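Long-range contacts in methylocystis parvus OBBP MbnE (Methylocystis parvus OBBP, PDB 5ICQ), which probably binds the copper-chelating peptide methanobactin in the periplasm as part of its transport machinery: residues A[166-170]-A[193-197]; A[378-384]-A[398-402]; A[447-451]-A[483-487]. All coordinates share one frame; numbering follows the deposited sequence.

Overall arrangement
The three contacts follow one another along the chain and lie far apart on the single subunit, each pair of centres about 34 to 36 Å apart and no atoms touching. Contact 1 joins two short helices beside the antiparallel sheet that includes strands 109-120 and 180-184. Contact 2 is a surface junction of two helix ends against helix 547-563, with its nearest atoms about 23 Å from contact 1. Contact 3 packs helix 480-489 on strand 442-450 of the mixed sheet, about 21 Å at nearest atoms from either of the others. All six segments belong to the region of the family 5 extracellular solute-binding proteins.

Contact 1. Residues A[166-170]-A[193-197]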
ATOM      1  N   ALA A 166      10.260  12.263  -8.990  1.00 22.88           N
ATOM      2  CA  ALA A 166      10.013  13.236  -7.930  1.00 19.74           C
ATOM      3  C   ALA A 166      11.250  14.088  -7.665  1.00 20.20           C
ATOM      4  O   ALA A 166      11.175  15.319  -7.648  1.00 18.95           O
ATOM      5  CB  ALA A 166       9.567  12.520  -6.651  1.00 17.59           C
ATOM      6  N   TYR A 167      12.402  13.446  -7.431  1.00 20.86           N
ATOM      7  CA  TYR A 167      13.609  14.222  -7.160  1.00 20.57           C
ATOM      8  C   TYR A 167      13.982  15.073  -8.364  1.00 17.51           C
ATOM      9  O   TYR A 167      14.553  16.156  -8.205  1.00 17.45           O
ATOM     10  CB  TYR A 167      14.787  13.317  -6.770  1.00 16.06           C
ATOM     11  CG  TYR A 167      14.599  12.478  -5.507  1.00 16.54           C
ATOM     12  CD1 TYR A 167      13.432  12.541  -4.749  1.00 19.52           C
ATOM     13  CD2 TYR A 167      15.603  11.618  -5.083  1.00 20.74           C
ATOM     14  CE1 TYR A 167      13.269  11.750  -3.603  1.00 18.43           C
ATOM     15  CE2 TYR A 167      15.453  10.823  -3.951  1.00 23.44           C
ATOM     16  CZ  TYR A 167      14.286  10.889  -3.217  1.00 16.25           C
ATOM     17  OH  TYR A 167      14.161  10.087  -2.101  1.00 19.26           O
ATOM     18  N   GLY A 168      13.646  14.610  -9.573  1.00 17.62           N
ATOM     19  CA  GLY A 168      13.896  15.385 -10.775  1.00 18.62           C
ATOM     20  C   GLY A 168      13.105  16.675 -10.859  1.00 24.84           C
ATOM     21  O   GLY A 168      13.453  17.547 -11.655  1.00 22.82           O
ATOM     22  N   LEU A 169      12.047  16.817 -10.057  1.00 22.92           N
ATOM     23  CA  LEU A 169      11.268  18.049 -10.064  1.00 22.59           C
ATOM     24  C   LEU A 169      11.944  19.168  -9.288  1.00 25.62           C
ATOM     25  O   LEU A 169      11.604  20.338  -9.495  1.00 22.21           O
ATOM     26  CB  LEU A 169       9.873  17.805  -9.481  1.00 24.24           C
ATOM     27  CG  LEU A 169       8.932  16.838 -10.198  1.00 23.66           C
ATOM     28  CD1 LEU A 169       7.713  16.563  -9.333  1.00 24.19           C
ATOM     29  CD2 LEU A 169       8.510  17.421 -11.536  1.00 22.92           C
ATOM     30  N   VAL A 170      12.888  18.837  -8.403  1.00 20.43           N
ATOM     31  CA  VAL A 170      13.532  19.851  -7.577  1.00 16.97           C
ATOM     32  C   VAL A 170      14.324  20.806  -8.458  1.00 20.03           C
ATOM     33  O   VAL A 170      15.067  20.379  -9.347  1.00 22.13           O
ATOM     34  CB  VAL A 170      14.438  19.180  -6.532  1.00 17.90           C
ATOM     35  CG1 VAL A 170      15.231  20.225  -5.765  1.00 20.71           C
ATOM     36  CG2 VAL A 170      13.604  18.334  -5.584  1.00 16.60           C
ATOM     37  N   LEU A 193       5.823  16.765  -2.524  1.00 17.71           N
ATOM     38  CA  LEU A 193       7.267  16.663  -2.720  1.00 17.62           C
ATOM     39  C   LEU A 193       8.098  16.935  -1.464  1.00 18.62           C
ATOM     40  O   LEU A 193       9.080  16.204  -1.251  1.00 17.83           O
ATOM     41  CB  LEU A 193       7.693  17.582  -3.875  1.00 15.87           C
ATOM     42  CG  LEU A 193       9.162  17.534  -4.294  1.00 17.82           C
ATOM     43  CD1 LEU A 193       9.553  16.118  -4.623  1.00 17.73           C
ATOM     44  CD2 LEU A 193       9.389  18.438  -5.506  1.00 18.98           C
ATOM     45  N   PRO A 194       7.784  17.918  -0.606  1.00 16.77           N
ATOM     46  CA  PRO A 194       8.600  18.092   0.610  1.00 14.89           C
ATOM     47  C   PRO A 194       8.594  16.888   1.533  1.00 15.28           C
ATOM     48  O   PRO A 194       9.618  16.617   2.176  1.00 12.83           O
ATOM     49  CB  PRO A 194       7.966  19.314   1.288  1.00 19.75           C
ATOM     50  CG  PRO A 194       7.346  20.078   0.169  1.00 17.98           C
ATOM     51  CD  PRO A 194       6.811  19.017  -0.754  1.00 21.77           C
ATOM     52  N   LEU A 195       7.473  16.161   1.624  1.00 14.26           N
ATOM     53  CA  LEU A 195       7.427  14.976   2.476  1.00 12.33           C
ATOM     54  C   LEU A 195       8.183  13.814   1.844  1.00 12.27           C
ATOM     55  O   LEU A 195       8.802  13.016   2.553  1.00 11.90           O
ATOM     56  CB  LEU A 195       5.977  14.565   2.767  1.00 11.85           C
ATOM     57  CG  LEU A 195       5.172  15.427   3.741  1.00 13.06           C
ATOM     58  CD1 LEU A 195       4.627  16.683   3.070  1.00 15.71           C
ATOM     59  CD2 LEU A 195       4.051  14.615   4.360  1.00 14.20           C
ATOM     60  N   ILE A 196       8.130  13.698   0.514  1.00 10.58           N
ATOM     61  CA  ILE A 196       8.933  12.697  -0.185  1.00 12.59           C
ATOM     62  C   ILE A 196      10.421  12.951   0.048  1.00 10.89           C
ATOM     63  O   ILE A 196      11.195  12.018   0.298  1.00 13.60           O
ATOM     64  CB  ILE A 196       8.583  12.696  -1.685  1.00 17.06           C
ATOM     65  CG1 ILE A 196       7.174  12.143  -1.905  1.00 22.59           C
ATOM     66  CG2 ILE A 196       9.601  11.877  -2.483  1.00 14.46           C
ATOM     67  CD1 ILE A 196       6.625  12.435  -3.274  1.00 25.46           C
ATOM     68  N   LEU A 197      10.847  14.214  -0.032  1.00 13.37           N
ATOM     69  CA  LEU A 197      12.244  14.536   0.259  1.00  9.48           C
ATOM     70  C   LEU A 197      12.593  14.236   1.710  1.00 13.29           C
ATOM     71  O   LEU A 197      13.719  13.816   2.011  1.00 13.09           O
ATOM     72  CB  LEU A 197      12.521  16.012  -0.049  1.00 13.02           C
ATOM     73  CG  LEU A 197      12.386  16.414  -1.520  1.00 14.36           C
ATOM     74  CD1 LEU A 197      12.443  17.933  -1.677  1.00 16.79           C
ATOM     75  CD2 LEU A 197      13.484  15.754  -2.335  1.00 17.82           C
TER
HETATM   76  O   HOH W   1      11.874   9.680  -0.868  1.00 13.16           O
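The ring of Tyr167 lies with its edge toward Ile196, CE1 standing 3.8 Å from Ile196 CG2, a methyl close to the ring plane. The two side chains cross at a slant, whereas Tyr167 and Leu197 run past each other in opposite directions and meet where Tyr167 CD1 comes 4.0 Å from Leu197 CD2. Both Tyr167 and Leu197 carry CG anti to the carbonyl carbon (chi1 -61° and -64°); the two side chains set off along the interface, and their ends turn toward the other segment. Leu193 meets Ala166, Leu169 and Val170. Its CG is anti to the backbone N (chi1 -176°), and its two methyls divide the work: CD1 rests 3.5 Å from the carbonyl oxygen Ala166 O and also meets the Ala166 methyl, while CD2 reaches CB of Leu169 at 4.1 Å. Val170 joins through one branch alone, CG2, which touches Leu193 CD2 and lies 4.1 Å from Leu197 CD1. The direct contact is therefore almost wholly apolar, and the polar link is made by water. One water, in the plane of the tyrosine ring at its edge, sits 2.6 Å from Tyr167 OH and donates to Ile196 O at 2.7 Å; the hydroxyl is also hydrogen-bonded to Gln163, so it has two partners. The contact packs the last turn of helix 161-168 and the chain leading out of it against the short helix 193-198. Helix 145-158 borders this junction through Phe152, which meets Tyr167, Val170 and Leu197, and Tyr183 of strand 180-184 touches Val170 and Leu197, tying the helix pair to the antiparallel sheet.

Contact 2. Residues A[378-384]-A[398-402]; sequences GASEKER and ILEGE
Arg384 NH2 donates to Glu400 OE1 at 3.0 Å, and NH1 of the same guanidinium donates to Glu400 OE2 at 3.1 Å, a two-pronged, end-on salt bridge. Both oxygens stay in the guanidinium plane and are met on their syn side, though somewhat out of the carboxylate plane, the two flat groups being twisted by 28°. Glu400 begins by pointing away, but a bend at chi2 (-51°) brings its carboxylate back to the arginine. Ala379 O holds the arginine in place from its other side: it accepts from Arg384 NE at 3.0 Å and NH2 at 3.1 Å, NH2 on a lone pair in the carbonyl plane and NE well above that plane. Glu381 adds a long, purely electrostatic contact to Arg384, completing a salt-bridge network. Two helix ends meet here: Ser380 and Glu383 form a capping box at the start of helix 381-387, and Gly401, with positive phi, closes helix 396-399 in a Schellman motif. Between them Ala379 N donates to Leu399 O at 3.0 Å, joining the two chain ends. The Ala379 methyl packs on Leu399 CD1 at 3.6 Å, while Leu399 CD2 lies beside Arg384 NH1. Arg559 of helix 547-563 pairs with Glu383 and also donates to Ile398 O.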
ATOM      1  N   GLY A 378     -24.035   9.976   2.103  1.00 19.28           N
ATOM      2  CA  GLY A 378     -24.496  10.914   1.092  1.00 20.26           C
ATOM      3  C   GLY A 378     -23.440  11.978   0.833  1.00 20.46           C
ATOM      4  O   GLY A 378     -22.718  12.399   1.739  1.00 17.42           O
ATOM      5  N   ALA A 379     -23.331  12.397  -0.427  1.00 13.39           N
ATOM      6  CA  ALA A 379     -22.361  13.425  -0.767  1.00 13.64           C
ATOM      7  C   ALA A 379     -22.684  14.715  -0.027  1.00 16.69           C
ATOM      8  O   ALA A 379     -23.838  15.145   0.039  1.00 16.73           O
ATOM      9  CB  ALA A 379     -22.347  13.677  -2.277  1.00 15.54           C
ATOM     10  N   SER A 380     -21.656  15.337   0.531  1.00 12.75           N
ATOM     11  CA  SER A 380     -21.876  16.588   1.234  1.00 16.71           C
ATOM     12  C   SER A 380     -22.072  17.734   0.242  1.00 17.04           C
ATOM     13  O   SER A 380     -21.868  17.590  -0.964  1.00 13.24           O
ATOM     14  CB  SER A 380     -20.703  16.891   2.151  1.00 14.89           C
ATOM     15  OG  SER A 380     -19.558  17.164   1.372  1.00 14.77           O
ATOM     16  N   GLU A 381     -22.465  18.896   0.766  1.00 17.77           N
ATOM     17  CA  GLU A 381     -22.569  20.073  -0.091  1.00 17.92           C
ATOM     18  C   GLU A 381     -21.214  20.446  -0.679  1.00 11.10           C
ATOM     19  O   GLU A 381     -21.132  20.879  -1.835  1.00 16.15           O
ATOM     20  CB  GLU A 381     -23.173  21.249   0.684  1.00 24.35           C
ATOM     21  CG  GLU A 381     -24.650  21.052   0.979  1.00 35.36           C
ATOM     22  CD  GLU A 381     -25.431  20.634  -0.262  1.00 53.99           C
ATOM     23  OE1 GLU A 381     -25.479  21.427  -1.229  1.00 61.83           O
ATOM     24  OE2 GLU A 381     -25.983  19.510  -0.280  1.00 54.54           O
ATOM     25  N   LYS A 382     -20.138  20.255   0.088  1.00 10.73           N
ATOM     26  CA  LYS A 382     -18.802  20.537  -0.430  1.00 14.30           C
ATOM     27  C   LYS A 382     -18.411  19.531  -1.508  1.00 10.84           C
ATOM     28  O   LYS A 382     -17.742  19.891  -2.481  1.00 13.08           O
ATOM     29  CB  LYS A 382     -17.753  20.518   0.689  1.00 19.80           C
ATOM     30  CG  LYS A 382     -17.806  21.628   1.707  1.00 35.46           C
ATOM     31  CD  LYS A 382     -19.100  21.688   2.427  1.00 46.08           C
ATOM     32  CE  LYS A 382     -19.401  20.430   3.112  1.00 37.45           C
ATOM     33  NZ  LYS A 382     -20.811  20.313   3.431  1.00 25.45           N
ATOM     34  N   GLU A 383     -18.787  18.260  -1.331  1.00 13.52           N
ATOM     35  CA  GLU A 383     -18.546  17.276  -2.385  1.00 14.60           C
ATOM     36  C   GLU A 383     -19.293  17.652  -3.654  1.00 14.42           C
ATOM     37  O   GLU A 383     -18.752  17.556  -4.762  1.00 13.33           O
ATOM     38  CB  GLU A 383     -18.985  15.882  -1.938  1.00 13.83           C
ATOM     39  CG  GLU A 383     -18.072  15.168  -0.996  1.00 16.75           C
ATOM     40  CD  GLU A 383     -18.458  13.703  -0.904  1.00 20.47           C
ATOM     41  OE1 GLU A 383     -18.232  12.980  -1.900  1.00 16.76           O
ATOM     42  OE2 GLU A 383     -19.036  13.297   0.129  1.00 17.65           O
ATOM     43  N   ARG A 384     -20.551  18.059  -3.512  1.00 10.41           N
ATOM     44  CA  ARG A 384     -21.344  18.401  -4.689  1.00 15.32           C
ATOM     45  C   ARG A 384     -20.762  19.612  -5.405  1.00 12.61           C
ATOM     46  O   ARG A 384     -20.783  19.677  -6.637  1.00 14.35           O
ATOM     47  CB  ARG A 384     -22.804  18.622  -4.276  1.00 16.65           C
ATOM     48  CG  ARG A 384     -23.497  17.313  -3.833  1.00 13.23           C
ATOM     49  CD  ARG A 384     -24.859  17.552  -3.150  1.00 26.51           C
ATOM     50  NE  ARG A 384     -25.215  16.432  -2.271  1.00 24.44           N
ATOM     51  CZ  ARG A 384     -26.023  15.423  -2.603  1.00 26.13           C
ATOM     52  NH1 ARG A 384     -26.600  15.384  -3.799  1.00 23.72           N
ATOM     53  NH2 ARG A 384     -26.269  14.447  -1.725  1.00 24.42           N
ATOM     54  N   ILE A 398     -24.938   6.257  -6.302  1.00 12.14           N
ATOM     55  CA  ILE A 398     -23.663   6.427  -5.615  1.00 10.76           C
ATOM     56  C   ILE A 398     -23.566   7.807  -4.968  1.00  8.47           C
ATOM     57  O   ILE A 398     -23.007   7.955  -3.869  1.00  9.77           O
ATOM     58  CB  ILE A 398     -22.531   6.154  -6.623  1.00  8.85           C
ATOM     59  CG1 ILE A 398     -22.489   4.648  -6.910  1.00  7.37           C
ATOM     60  CG2 ILE A 398     -21.187   6.662  -6.093  1.00 13.06           C
ATOM     61  CD1 ILE A 398     -21.657   4.245  -8.110  1.00 11.52           C
ATOM     62  N   LEU A 399     -24.129   8.829  -5.615  1.00  7.95           N
ATOM     63  CA  LEU A 399     -24.090  10.180  -5.057  1.00  8.26           C
ATOM     64  C   LEU A 399     -24.783  10.229  -3.698  1.00 12.46           C
ATOM     65  O   LEU A 399     -24.325  10.918  -2.783  1.00 15.46           O
ATOM     66  CB  LEU A 399     -24.744  11.175  -6.020  1.00 11.04           C
ATOM     67  CG  LEU A 399     -24.632  12.669  -5.668  1.00 16.98           C
ATOM     68  CD1 LEU A 399     -23.196  13.155  -5.782  1.00 16.01           C
ATOM     69  CD2 LEU A 399     -25.550  13.506  -6.555  1.00 26.22           C
ATOM     70  N   GLU A 400     -25.867   9.475  -3.535  1.00 14.17           N
ATOM     71  CA  GLU A 400     -26.630   9.530  -2.293  1.00 19.22           C
ATOM     72  C   GLU A 400     -26.170   8.510  -1.251  1.00 15.13           C
ATOM     73  O   GLU A 400     -26.738   8.468  -0.153  1.00 17.77           O
ATOM     74  CB  GLU A 400     -28.124   9.354  -2.593  1.00 21.41           C
ATOM     75  CG  GLU A 400     -28.686  10.405  -3.559  1.00 26.08           C
ATOM     76  CD  GLU A 400     -28.357  11.854  -3.163  1.00 34.17           C
ATOM     77  OE1 GLU A 400     -28.242  12.152  -1.954  1.00 30.54           O
ATOM     78  OE2 GLU A 400     -28.225  12.706  -4.070  1.00 35.54           O
ATOM     79  N   GLY A 401     -25.140   7.720  -1.545  1.00 14.55           N
ATOM     80  CA  GLY A 401     -24.640   6.744  -0.594  1.00 17.90           C
ATOM     81  C   GLY A 401     -25.514   5.519  -0.414  1.00 19.73           C
ATOM     82  O   GLY A 401     -25.455   4.881   0.635  1.00 20.04           O
ATOM     83  N   GLU A 402     -26.343   5.185  -1.402  1.00 14.50           N
ATOM     84  CA  GLU A 402     -27.198   4.008  -1.346  1.00 14.57           C
ATOM     85  C   GLU A 402     -26.614   2.803  -2.066  1.00 21.53           C
ATOM     86  O   GLU A 402     -27.165   1.703  -1.939  1.00 29.46           O
ATOM     87  CB  GLU A 402     -28.572   4.313  -1.953  1.00 16.80           C
ATOM     88  CG  GLU A 402     -29.295   5.432  -1.246  1.00 19.38           C
ATOM     89  CD  GLU A 402     -30.739   5.552  -1.686  1.00 30.30           C
ATOM     90  OE1 GLU A 402     -31.144   4.838  -2.629  1.00 35.86           O
ATOM     91  OE2 GLU A 402     -31.467   6.359  -1.078  1.00 30.79           O
TER

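Contact 3. Residues A[447-451]-A[483-487]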
ATOM      1  N   GLU A 447     -12.914 -13.201 -22.725  1.00  7.85           N
ATOM      2  CA  GLU A 447     -11.966 -14.043 -22.015  1.00  5.47           C
ATOM      3  C   GLU A 447     -11.502 -13.338 -20.749  1.00  9.34           C
ATOM      4  O   GLU A 447     -11.196 -12.141 -20.783  1.00 11.16           O
ATOM      5  CB  GLU A 447     -10.767 -14.346 -22.912  1.00  9.11           C
ATOM      6  CG  GLU A 447      -9.615 -15.027 -22.199  1.00 11.80           C
ATOM      7  CD  GLU A 447      -8.342 -14.972 -23.031  1.00 23.58           C
ATOM      8  OE1 GLU A 447      -8.057 -15.933 -23.764  1.00 18.94           O
ATOM      9  OE2 GLU A 447      -7.645 -13.946 -22.965  1.00 26.74           O
ATOM     10  N   ILE A 448     -11.440 -14.074 -19.636  1.00  8.41           N
ATOM     11  CA  ILE A 448     -10.789 -13.596 -18.414  1.00  6.90           C
ATOM     12  C   ILE A 448      -9.410 -14.227 -18.345  1.00 12.73           C
ATOM     13  O   ILE A 448      -9.289 -15.452 -18.224  1.00  9.17           O
ATOM     14  CB  ILE A 448     -11.589 -13.953 -17.149  1.00  6.23           C
ATOM     15  CG1 ILE A 448     -13.011 -13.386 -17.213  1.00  9.28           C
ATOM     16  CG2 ILE A 448     -10.842 -13.439 -15.884  1.00  6.31           C
ATOM     17  CD1 ILE A 448     -13.889 -13.818 -16.020  1.00  9.72           C
ATOM     18  N   MET A 449      -8.365 -13.406 -18.384  1.00  7.88           N
ATOM     19  CA  MET A 449      -7.007 -13.921 -18.271  1.00  8.08           C
ATOM     20  C   MET A 449      -6.632 -14.014 -16.797  1.00  8.62           C
ATOM     21  O   MET A 449      -6.795 -13.042 -16.055  1.00 10.54           O
ATOM     22  CB  MET A 449      -6.024 -13.016 -19.022  1.00  9.28           C
ATOM     23  CG  MET A 449      -4.577 -13.409 -18.841  1.00 11.27           C
ATOM     24  SD  MET A 449      -3.440 -12.328 -19.773  1.00 14.37           S
ATOM     25  CE  MET A 449      -3.484 -10.819 -18.804  1.00  8.68           C
ATOM     26  N   VAL A 450      -6.132 -15.179 -16.368  1.00  8.58           N
ATOM     27  CA  VAL A 450      -5.762 -15.378 -14.972  1.00  7.61           C
ATOM     28  C   VAL A 450      -4.339 -15.923 -14.880  1.00 10.87           C
ATOM     29  O   VAL A 450      -3.795 -16.484 -15.830  1.00 11.31           O
ATOM     30  CB  VAL A 450      -6.737 -16.320 -14.226  1.00  7.71           C
ATOM     31  CG1 VAL A 450      -8.144 -15.716 -14.166  1.00  8.59           C
ATOM     32  CG2 VAL A 450      -6.771 -17.699 -14.882  1.00  8.00           C
ATOM     33  N   LYS A 451      -3.738 -15.749 -13.701  1.00 13.17           N
ATOM     34  CA  LYS A 451      -2.340 -16.114 -13.507  1.00 19.31           C
ATOM     35  C   LYS A 451      -2.111 -17.271 -12.545  1.00 21.91           C
ATOM     36  O   LYS A 451      -1.007 -17.821 -12.535  1.00 16.04           O
ATOM     37  CB  LYS A 451      -1.534 -14.902 -13.019  1.00 18.64           C
ATOM     38  CG  LYS A 451      -1.806 -14.499 -11.581  1.00 24.50           C
ATOM     39  CD  LYS A 451      -0.782 -13.452 -11.135  1.00 31.52           C
ATOM     40  CE  LYS A 451      -1.005 -13.002  -9.705  1.00 39.50           C
ATOM     41  NZ  LYS A 451       0.109 -12.113  -9.256  1.00 46.72           N
ATOM     42  N   TYR A 483       1.532 -13.724 -19.164  1.00 13.57           N
ATOM     43  CA  TYR A 483       0.657 -12.891 -18.340  1.00 15.71           C
ATOM     44  C   TYR A 483       1.231 -11.492 -18.165  1.00 16.00           C
ATOM     45  O   TYR A 483       0.525 -10.487 -18.325  1.00 13.38           O
ATOM     46  CB  TYR A 483       0.453 -13.551 -16.979  1.00 15.16           C
ATOM     47  CG  TYR A 483      -0.559 -12.853 -16.090  1.00 20.13           C
ATOM     48  CD1 TYR A 483      -1.922 -13.094 -16.236  1.00 16.01           C
ATOM     49  CD2 TYR A 483      -0.154 -11.973 -15.097  1.00 21.01           C
ATOM     50  CE1 TYR A 483      -2.856 -12.465 -15.418  1.00 14.83           C
ATOM     51  CE2 TYR A 483      -1.083 -11.330 -14.279  1.00 20.19           C
ATOM     52  CZ  TYR A 483      -2.433 -11.578 -14.450  1.00 18.67           C
ATOM     53  OH  TYR A 483      -3.367 -10.962 -13.638  1.00 25.71           O
ATOM     54  N   GLN A 484       2.513 -11.409 -17.815  1.00 12.21           N
ATOM     55  CA  GLN A 484       3.138 -10.105 -17.624  1.00 14.67           C
ATOM     56  C   GLN A 484       3.177  -9.320 -18.929  1.00  9.42           C
ATOM     57  O   GLN A 484       2.887  -8.118 -18.949  1.00 17.27           O
ATOM     58  CB  GLN A 484       4.548 -10.278 -17.053  1.00 20.28           C
ATOM     59  CG  GLN A 484       5.397  -9.012 -17.124  1.00 33.02           C
ATOM     60  CD  GLN A 484       6.858  -9.245 -16.758  1.00 34.55           C
ATOM     61  OE1 GLN A 484       7.332  -8.771 -15.726  1.00 41.36           O
ATOM     62  NE2 GLN A 484       7.579  -9.958 -17.615  1.00 27.17           N
ATOM     63  N   ARG A 485       3.541  -9.976 -20.034  1.00 11.47           N
ATOM     64  CA  ARG A 485       3.576  -9.267 -21.311  1.00 13.84           C
ATOM     65  C   ARG A 485       2.185  -8.793 -21.726  1.00 16.57           C
ATOM     66  O   ARG A 485       2.022  -7.673 -22.233  1.00 12.40           O
ATOM     67  CB  ARG A 485       4.171 -10.159 -22.398  1.00 18.79           C
ATOM     68  CG  ARG A 485       4.084  -9.570 -23.787  1.00 28.95           C
ATOM     69  CD  ARG A 485       5.418  -9.622 -24.508  1.00 52.23           C
ATOM     70  NE  ARG A 485       5.982 -10.968 -24.510  1.00 64.81           N
ATOM     71  CZ  ARG A 485       7.165 -11.283 -23.994  1.00 69.77           C
ATOM     72  NH1 ARG A 485       7.922 -10.343 -23.445  1.00 72.06           N
ATOM     73  NH2 ARG A 485       7.599 -12.534 -24.036  1.00 68.28           N
ATOM     74  N   ARG A 486       1.176  -9.641 -21.554  1.00 16.05           N
ATOM     75  CA  ARG A 486      -0.166  -9.248 -21.966  1.00 14.67           C
ATOM     76  C   ARG A 486      -0.740  -8.172 -21.054  1.00 11.38           C
ATOM     77  O   ARG A 486      -1.481  -7.297 -21.519  1.00 13.70           O
ATOM     78  CB  ARG A 486      -1.075 -10.474 -22.027  1.00 10.79           C
ATOM     79  CG  ARG A 486      -0.734 -11.368 -23.228  1.00  9.46           C
ATOM     80  CD  ARG A 486      -1.610 -12.617 -23.270  1.00 15.22           C
ATOM     81  NE  ARG A 486      -3.025 -12.244 -23.332  1.00 12.99           N
ATOM     82  CZ  ARG A 486      -4.029 -13.115 -23.362  1.00 21.21           C
ATOM     83  NH1 ARG A 486      -3.775 -14.420 -23.348  1.00 17.98           N
ATOM     84  NH2 ARG A 486      -5.285 -12.680 -23.408  1.00 14.01           N
ATOM     85  N   ARG A 487      -0.401  -8.201 -19.766  1.00 10.04           N
ATOM     86  CA  ARG A 487      -0.850  -7.126 -18.891  1.00 10.72           C
ATOM     87  C   ARG A 487      -0.218  -5.799 -19.302  1.00 17.34           C
ATOM     88  O   ARG A 487      -0.894  -4.761 -19.324  1.00 13.31           O
ATOM     89  CB  ARG A 487      -0.520  -7.456 -17.435  1.00  9.96           C
ATOM     90  CG  ARG A 487      -0.986  -6.409 -16.445  1.00 17.59           C
ATOM     91  CD  ARG A 487      -0.409  -6.651 -15.060  1.00 28.32           C
ATOM     92  NE  ARG A 487       1.006  -6.300 -15.031  1.00 41.09           N
ATOM     93  CZ  ARG A 487       1.969  -7.079 -14.552  1.00 51.38           C
ATOM     94  NH1 ARG A 487       1.674  -8.264 -14.031  1.00 49.06           N
ATOM     95  NH2 ARG A 487       3.228  -6.662 -14.582  1.00 50.46           N
TER
HETATM   96  O   HOH W   2      -5.706 -16.235 -24.412  1.00 27.78           O
HETATM   97  O   HOH W   3      -5.887 -11.978 -13.759  1.00 11.31           O
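Lys451 CB sits squarely over one face of the Tyr483 ring, 3.5 Å from the ring centroid and 4° off its normal, a CH-pi contact. A chi1 of 72° tucks Lys451 CG in among both main-chain neighbours of CA, and the extended chain beyond it carries CD across the ring to within 3.8 Å of Tyr483 CE2. Met449 CG packs 3.7 Å from Tyr483 CD1, and its SD lies obliquely 4.9 Å from the ring centroid, a Met-aromatic contact. The same sulfur lies over the Arg486 guanidinium, toward the rim of one face, with SD 3.6 Å from NE. At the edge of that guanidinium, Arg486 NH2 donates to the syn lone pair of Glu447 OE2 at 2.7 Å. A water joins the remaining ends of this salt bridge, Glu447 OE1 and Arg486 NH1; another links Met449 O to Tyr483 OH, with 2.7 Å between the hydroxyl and the water. Further out, Asp491 O accepts from Arg486 NE and helps set the guanidinium, while Met495 of strand 494-498 touches Met449, Tyr483 and Arg487. Strand 442-450 is paired in parallel with strands 472-477 and 494-498, and helix 480-489 connects those two across it: a right-handed beta-alpha-beta crossover, typical of alpha/beta sheets, whose helix packs through this contact.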